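Local coordinates for thioredoxin domain-containing protein (Silicibacter pomeroyi, PDB 3EYT), which is of unknown function but, as a thioredoxin-like member of the AhpC/TSA family, probably has oxidoreductase or antioxidant activity, at residues C[12-15]-C[19-22]. Residues are numbered along the deposited sequence; the frame is centred on the assembly and turned at random.
Sequences QQWF and TDLT
Trp14 carries the contact from strand 11-15, and its indole lies against Asp20 and Leu21 of loop 19-22, with the Thr19 carbonyl oxygen nearby. The CB of Trp14 points toward the loop. Its CG sits anti to the carbonyl carbon (chi1 -82°), which brings the ring up to Asp20 and Leu21. In one of two modelled conformers of Asp20, Trp14 NE1 donates a weak, bent hydrogen bond to Asp20 OD1, 3.0 Å long with an angle of 122° at the hydrogen; the bond may therefore not be constant. The carboxylate comes to the pyrrole edge, its plane turned 62° from the ring. Within this chain, strand 11-15 is an outermost strand of the thioredoxin-like sheet, beside strand 96-99. The loop then leads on to strand 30-36, and Pro95 touches both Trp14 and Leu21. Leu21 CB makes a CH-pi contact over the six-membered ring of Trp14, 4.1 Å from its centroid. Leu21 O approaches Trp14 CZ2 at 3.4 Å. The carbonyl oxygen of Thr19 lies over a face at 4.1 Å from Trp14 CD1. Replacing Trp14 with an alanine removes the indole and its N-H, which would probably open a gap beside Leu21 and set the Asp20 carboxylate freer to turn. Gln13 and Phe15 pack on helix 80-89 instead.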
loop_
_atom_site.group_PDB
_atom_site.type_symbol
_atom_site.label_atom_id
_atom_site.label_comp_id
_atom_site.label_asym_id
_atom_site.label_seq_id
_atom_site.Cartn_x
_atom_site.Cartn_y
_atom_site.Cartn_z
ATOM N N GLN C 12 5.360 0.451 13.944
ATOM C CA GLN C 12 4.157 1.160 13.516
ATOM C C GLN C 12 2.883 0.393 13.948
ATOM O O GLN C 12 1.860 0.997 14.369
ATOM C CB GLN C 12 4.202 1.298 12.005
ATOM C CG GLN C 12 3.029 2.048 11.404
ATOM C CD GLN C 12 2.455 1.267 10.239
ATOM O OE1 GLN C 12 2.903 1.377 9.075
ATOM N NE2 GLN C 12 1.485 0.446 10.542
ATOM N N GLN C 13 2.947 -0.931 13.825
ATOM C CA GLN C 13 1.893 -1.789 14.329
ATOM C C GLN C 13 2.390 -3.222 14.505
ATOM O O GLN C 13 3.385 -3.613 13.907
ATOM C CB GLN C 13 0.715 -1.772 13.370
ATOM C CG GLN C 13 0.978 -2.380 12.030
ATOM C CD GLN C 13 -0.285 -2.311 11.197
ATOM O OE1 GLN C 13 -1.160 -3.128 11.369
ATOM N NE2 GLN C 13 -0.404 -1.294 10.349
ATOM N N TRP C 14 1.664 -3.996 15.297
ATOM C CA TRP C 14 2.010 -5.375 15.642
ATOM C C TRP C 14 0.940 -6.324 15.118
ATOM O O TRP C 14 -0.243 -5.994 15.152
ATOM C CB TRP C 14 2.061 -5.506 17.172
ATOM C CG TRP C 14 3.375 -5.043 17.750
ATOM C CD1 TRP C 14 3.630 -3.838 18.364
ATOM C CD2 TRP C 14 4.625 -5.767 17.751
ATOM N NE1 TRP C 14 4.956 -3.789 18.770
ATOM C CE2 TRP C 14 5.584 -4.947 18.406
ATOM C CE3 TRP C 14 5.014 -7.045 17.313
ATOM C CZ2 TRP C 14 6.907 -5.343 18.595
ATOM C CZ3 TRP C 14 6.350 -7.442 17.498
ATOM C CH2 TRP C 14 7.275 -6.585 18.134
ATOM N N PHE C 15 1.364 -7.473 14.604
ATOM C CA PHE C 15 0.455 -8.587 14.309
ATOM C C PHE C 15 0.741 -9.717 15.299
ATOM O O PHE C 15 1.873 -9.884 15.740
ATOM C CB PHE C 15 0.649 -9.079 12.861
ATOM C CG PHE C 15 0.146 -8.108 11.809
ATOM C CD1 PHE C 15 -1.202 -8.076 11.454
ATOM C CD2 PHE C 15 1.020 -7.236 11.173
ATOM C CE1 PHE C 15 -1.668 -7.149 10.490
ATOM C CE2 PHE C 15 0.578 -6.343 10.205
ATOM C CZ PHE C 15 -0.778 -6.290 9.864
ATOM N N THR C 19 -0.484 -6.878 22.891
ATOM C CA THR C 19 0.078 -5.584 23.275
ATOM C C THR C 19 1.173 -5.047 22.329
ATOM O O THR C 19 1.662 -5.750 21.430
ATOM C CB THR C 19 0.694 -5.666 24.680
ATOM O OG1 THR C 19 1.819 -6.542 24.628
ATOM C CG2 THR C 19 -0.335 -6.165 25.725
ATOM N N ASP C 20 1.511 -3.783 22.561
ATOM C CA ASP C 20 2.627 -3.124 21.930
ATOM C C ASP C 20 3.870 -3.590 22.679
ATOM O O ASP C 20 4.193 -3.060 23.755
ATOM C CB ASP C 20 2.442 -1.614 22.055
ATOM C CG ASP C 20 3.371 -0.831 21.161
ATOM O OD1 ASP C 20 4.138 -1.446 20.396
ATOM O OD2 ASP C 20 3.330 0.413 21.228
ATOM N N LEU C 21 4.540 -4.600 22.125
ATOM C CA LEU C 21 5.782 -5.127 22.719
ATOM C C LEU C 21 7.003 -4.241 22.615
ATOM O O LEU C 21 7.287 -3.704 21.561
ATOM C CB LEU C 21 6.147 -6.477 22.074
ATOM C CG LEU C 21 5.304 -7.696 22.418
ATOM C CD1 LEU C 21 5.710 -8.861 21.536
ATOM C CD2 LEU C 21 5.424 -8.086 23.916
ATOM N N THR C 22 7.756 -4.148 23.700
ATOM C CA THR C 22 9.028 -3.455 23.672
ATOM C C THR C 22 10.122 -4.386 24.191
ATOM O O THR C 22 9.841 -5.378 24.893
ATOM C CB THR C 22 9.003 -2.209 24.562
ATOM O OG1 THR C 22 8.786 -2.620 25.916
ATOM C CG2 THR C 22 7.872 -1.246 24.132
#